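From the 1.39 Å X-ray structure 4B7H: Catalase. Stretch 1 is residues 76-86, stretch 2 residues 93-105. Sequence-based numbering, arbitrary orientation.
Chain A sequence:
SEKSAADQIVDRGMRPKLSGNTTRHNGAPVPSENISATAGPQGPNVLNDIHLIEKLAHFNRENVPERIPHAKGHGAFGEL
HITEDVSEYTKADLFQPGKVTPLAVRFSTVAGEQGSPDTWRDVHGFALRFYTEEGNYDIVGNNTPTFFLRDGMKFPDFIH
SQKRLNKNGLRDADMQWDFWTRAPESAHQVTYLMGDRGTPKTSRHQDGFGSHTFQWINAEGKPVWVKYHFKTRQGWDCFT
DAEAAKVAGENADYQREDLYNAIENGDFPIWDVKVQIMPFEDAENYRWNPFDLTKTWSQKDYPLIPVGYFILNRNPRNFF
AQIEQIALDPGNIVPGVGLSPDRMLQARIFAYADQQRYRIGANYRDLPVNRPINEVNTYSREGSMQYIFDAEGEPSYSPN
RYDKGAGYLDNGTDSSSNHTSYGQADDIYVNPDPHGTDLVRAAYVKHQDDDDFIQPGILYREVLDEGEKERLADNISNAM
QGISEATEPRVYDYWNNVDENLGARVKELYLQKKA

Stretch 1 76-86: AFGELHITEDV
Stretch 2, residues 93-105: DLFQPGKVTPLAV

Where this antiparallel ladder of the catalase runs out of direct hydrogen bonds, water continues it: Ile82 O and Gly98 N stand 3.8 Å apart, and one water accepts from Gly98 N (3.0 Å) while donating to Glu84 O (3.0 Å) and, weakly, to Ile82 O (3.4 Å). A second water accepts from Val86 N (2.8 Å) and donates to Glu84 O (2.8 Å) and Phe95 O (2.7 Å). The ladder itself illustrates the alternation of hydrogen-bonded and non-hydrogen-bonded pairs at a fixed register. Strands 76-82 and 100-105, at 144°, pair Ala76 with Val105, Gly78 with Leu103 and Leu80 with Thr101 through reciprocal N-to-O bonds, as in Leu80 N to Thr101 O (2.8 Å); Ile82 N adds one to Lys99 O (3.0 Å). Between them, Phe77-Ala104, Glu79-Pro102 and His81-Val100 place side chains on the other face. There Val100 (t) sets CG1 over the His81 ring, and His81 NE2 (chi1 m) donates to Glu79 OE1 (2.8 Å). A type II turn, Gln96 to Lys99, closed by Lys99 N to Gln96 O (3.2 Å), leads into the second strand; Gly98 has phi 77°, which favours glycine. Before it, the 3-10 segment 93-95 packs against the first strand: Leu80 (t, p) brings CD2 to Leu94 CD1 (3.7 Å), while Ile82 (m, m) sets CD1 at the Phe95 ring edge.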

# COMPACT_ATOMS: atom_id res chain seq x y z
N ALA A 76 -24.26 -13.59 0.65
CA ALA A 76 -25.62 -13.09 0.67
C ALA A 76 -25.91 -12.51 2.03
O ALA A 76 -25.07 -12.53 2.92
CB ALA A 76 -26.60 -14.21 0.36
N PHE A 77 -27.12 -11.98 2.17
CA PHE A 77 -27.53 -11.35 3.41
C PHE A 77 -28.87 -11.93 3.81
O PHE A 77 -29.56 -12.54 2.99
CB PHE A 77 -27.60 -9.82 3.24
CG PHE A 77 -26.27 -9.21 2.96
CD1 PHE A 77 -25.74 -9.21 1.67
CD2 PHE A 77 -25.52 -8.64 3.98
CE1 PHE A 77 -24.49 -8.65 1.41
CE2 PHE A 77 -24.27 -8.09 3.74
CZ PHE A 77 -23.76 -8.09 2.44
N GLY A 78 -29.24 -11.75 5.07
CA GLY A 78 -30.45 -12.38 5.57
C GLY A 78 -30.75 -12.05 7.01
O GLY A 78 -30.46 -10.95 7.48
N GLU A 79 -31.35 -13.02 7.71
CA GLU A 79 -31.93 -12.78 9.03
C GLU A 79 -31.74 -13.99 9.93
O GLU A 79 -31.96 -15.13 9.50
CB GLU A 79 -33.44 -12.49 8.91
CG GLU A 79 -33.78 -11.37 7.95
CD GLU A 79 -35.26 -11.25 7.64
OE1 GLU A 79 -36.08 -11.98 8.25
OE2 GLU A 79 -35.61 -10.43 6.77
N LEU A 80 -31.36 -13.72 11.18
CA LEU A 80 -31.34 -14.73 12.23
C LEU A 80 -32.60 -14.57 13.09
O LEU A 80 -32.88 -13.47 13.57
CB LEU A 80 -30.11 -14.55 13.12
CG LEU A 80 -30.04 -15.39 14.40
CD1 LEU A 80 -29.89 -16.86 14.07
CD2 LEU A 80 -28.91 -14.90 15.29
N HIS A 81 -33.35 -15.65 13.27
CA HIS A 81 -34.55 -15.64 14.10
C HIS A 81 -34.42 -16.59 15.29
O HIS A 81 -34.24 -17.79 15.11
CB HIS A 81 -35.77 -16.06 13.27
CG HIS A 81 -36.14 -15.09 12.19
ND1 HIS A 81 -37.25 -14.29 12.26
CD2 HIS A 81 -35.53 -14.80 11.01
CE1 HIS A 81 -37.32 -13.54 11.17
NE2 HIS A 81 -36.29 -13.82 10.40
N ILE A 82 -34.52 -16.06 16.51
CA ILE A 82 -34.48 -16.91 17.70
C ILE A 82 -35.87 -17.48 18.00
O ILE A 82 -36.86 -16.74 18.01
CB ILE A 82 -33.95 -16.13 18.91
CG1 ILE A 82 -32.59 -15.50 18.58
CG2 ILE A 82 -33.85 -17.02 20.14
CD1 ILE A 82 -31.55 -16.49 18.05
N THR A 83 -35.95 -18.79 18.23
CA THR A 83 -37.23 -19.45 18.49
C THR A 83 -37.27 -20.23 19.81
O THR A 83 -38.31 -20.77 20.19
CB THR A 83 -37.65 -20.39 17.33
OG1 THR A 83 -36.69 -21.46 17.20
CG2 THR A 83 -37.74 -19.64 16.00
N GLU A 84 -36.12 -20.31 20.48
CA GLU A 84 -36.02 -20.99 21.77
C GLU A 84 -35.52 -20.03 22.83
O GLU A 84 -35.07 -18.94 22.52
CB GLU A 84 -35.06 -22.18 21.65
CG GLU A 84 -35.53 -23.25 20.69
CD GLU A 84 -36.64 -24.10 21.27
OE1 GLU A 84 -36.54 -24.50 22.45
OE2 GLU A 84 -37.63 -24.36 20.55
N ASP A 85 -35.61 -20.44 24.10
CA ASP A 85 -35.06 -19.65 25.20
C ASP A 85 -33.74 -20.26 25.68
O ASP A 85 -33.74 -21.28 26.37
CB ASP A 85 -36.07 -19.56 26.35
CG ASP A 85 -35.64 -18.61 27.45
OD1 ASP A 85 -34.45 -18.20 27.47
OD2 ASP A 85 -36.48 -18.26 28.30
N VAL A 86 -32.62 -19.63 25.32
CA VAL A 86 -31.30 -20.08 25.77
C VAL A 86 -30.69 -19.10 26.77
O VAL A 86 -29.49 -19.12 27.03
CB VAL A 86 -30.31 -20.33 24.59
CG1 VAL A 86 -30.78 -21.50 23.75
CG2 VAL A 86 -30.13 -19.07 23.73
N ASP A 93 -26.91 -10.67 23.29
CA ASP A 93 -28.15 -10.01 22.90
C ASP A 93 -28.86 -10.70 21.74
O ASP A 93 -30.07 -10.92 21.79
CB ASP A 93 -27.92 -8.53 22.60
CG ASP A 93 -29.21 -7.75 22.55
OD1 ASP A 93 -29.76 -7.44 23.64
OD2 ASP A 93 -29.69 -7.46 21.43
N LEU A 94 -28.12 -11.07 20.70
CA LEU A 94 -28.73 -11.64 19.50
C LEU A 94 -29.41 -12.99 19.77
O LEU A 94 -30.25 -13.43 18.97
CB LEU A 94 -27.72 -11.80 18.36
CG LEU A 94 -26.86 -13.07 18.37
CD1 LEU A 94 -26.14 -13.22 17.04
CD2 LEU A 94 -25.84 -13.06 19.52
N PHE A 95 -29.06 -13.65 20.87
CA PHE A 95 -29.58 -14.99 21.16
C PHE A 95 -30.75 -14.98 22.15
O PHE A 95 -31.26 -16.04 22.51
CB PHE A 95 -28.47 -15.91 21.69
CG PHE A 95 -27.45 -16.31 20.66
CD1 PHE A 95 -27.83 -16.57 19.34
CD2 PHE A 95 -26.12 -16.46 21.01
CE1 PHE A 95 -26.87 -16.94 18.39
CE2 PHE A 95 -25.16 -16.84 20.07
CZ PHE A 95 -25.54 -17.08 18.77
N GLN A 96 -31.17 -13.79 22.59
CA GLN A 96 -32.28 -13.69 23.54
C GLN A 96 -33.63 -13.99 22.86
O GLN A 96 -33.75 -13.88 21.64
CB GLN A 96 -32.28 -12.32 24.22
CG GLN A 96 -30.99 -12.00 24.97
CD GLN A 96 -30.61 -13.07 25.98
OE1 GLN A 96 -31.33 -13.30 26.95
NE2 GLN A 96 -29.48 -13.74 25.74
N PRO A 97 -34.65 -14.39 23.64
CA PRO A 97 -35.92 -14.83 23.04
C PRO A 97 -36.52 -13.84 22.06
O PRO A 97 -36.55 -12.63 22.31
CB PRO A 97 -36.84 -14.99 24.26
CG PRO A 97 -35.91 -15.36 25.37
CD PRO A 97 -34.65 -14.58 25.11
N GLY A 98 -36.96 -14.35 20.91
CA GLY A 98 -37.65 -13.53 19.93
C GLY A 98 -36.80 -12.62 19.07
O GLY A 98 -37.33 -11.99 18.15
N LYS A 99 -35.50 -12.52 19.34
CA LYS A 99 -34.64 -11.58 18.62
C LYS A 99 -34.54 -11.91 17.13
O LYS A 99 -34.43 -13.07 16.75
CB LYS A 99 -33.23 -11.54 19.24
CG LYS A 99 -33.15 -10.87 20.61
CD LYS A 99 -33.04 -9.35 20.50
CE LYS A 99 -32.93 -8.72 21.89
NZ LYS A 99 -32.54 -7.28 21.83
N VAL A 100 -34.60 -10.87 16.30
CA VAL A 100 -34.38 -11.00 14.86
C VAL A 100 -33.21 -10.10 14.51
O VAL A 100 -33.23 -8.90 14.80
CB VAL A 100 -35.63 -10.59 14.05
CG1 VAL A 100 -35.36 -10.71 12.55
CG2 VAL A 100 -36.81 -11.45 14.45
N THR A 101 -32.18 -10.67 13.89
CA THR A 101 -30.93 -9.94 13.65
C THR A 101 -30.51 -10.04 12.19
O THR A 101 -30.51 -11.13 11.62
CB THR A 101 -29.81 -10.52 14.54
OG1 THR A 101 -30.23 -10.51 15.91
CG2 THR A 101 -28.51 -9.71 14.40
N PRO A 102 -30.15 -8.90 11.56
CA PRO A 102 -29.64 -8.99 10.18
C PRO A 102 -28.31 -9.75 10.12
O PRO A 102 -27.52 -9.70 11.07
CB PRO A 102 -29.42 -7.53 9.78
CG PRO A 102 -30.15 -6.70 10.80
CD PRO A 102 -30.13 -7.52 12.06
N LEU A 103 -28.06 -10.42 9.00
CA LEU A 103 -26.82 -11.15 8.84
C LEU A 103 -26.22 -11.01 7.45
O LEU A 103 -26.91 -10.68 6.48
CB LEU A 103 -27.01 -12.64 9.18
CG LEU A 103 -27.76 -13.52 8.17
CD1 LEU A 103 -26.87 -14.03 7.03
CD2 LEU A 103 -28.39 -14.69 8.89
N ALA A 104 -24.92 -11.27 7.37
CA ALA A 104 -24.21 -11.50 6.12
C ALA A 104 -23.61 -12.89 6.19
O ALA A 104 -23.35 -13.41 7.28
CB ALA A 104 -23.11 -10.48 5.93
N VAL A 105 -23.38 -13.50 5.03
CA VAL A 105 -22.67 -14.78 4.97
C VAL A 105 -21.75 -14.79 3.77
O VAL A 105 -22.08 -14.22 2.73
CB VAL A 105 -23.65 -15.99 4.93
CG1 VAL A 105 -24.41 -16.05 3.60
CG2 VAL A 105 -22.92 -17.29 5.17
O HOH W 1 -37.32 -17.32 21.29
O HOH W 2 -33.22 -17.31 23.78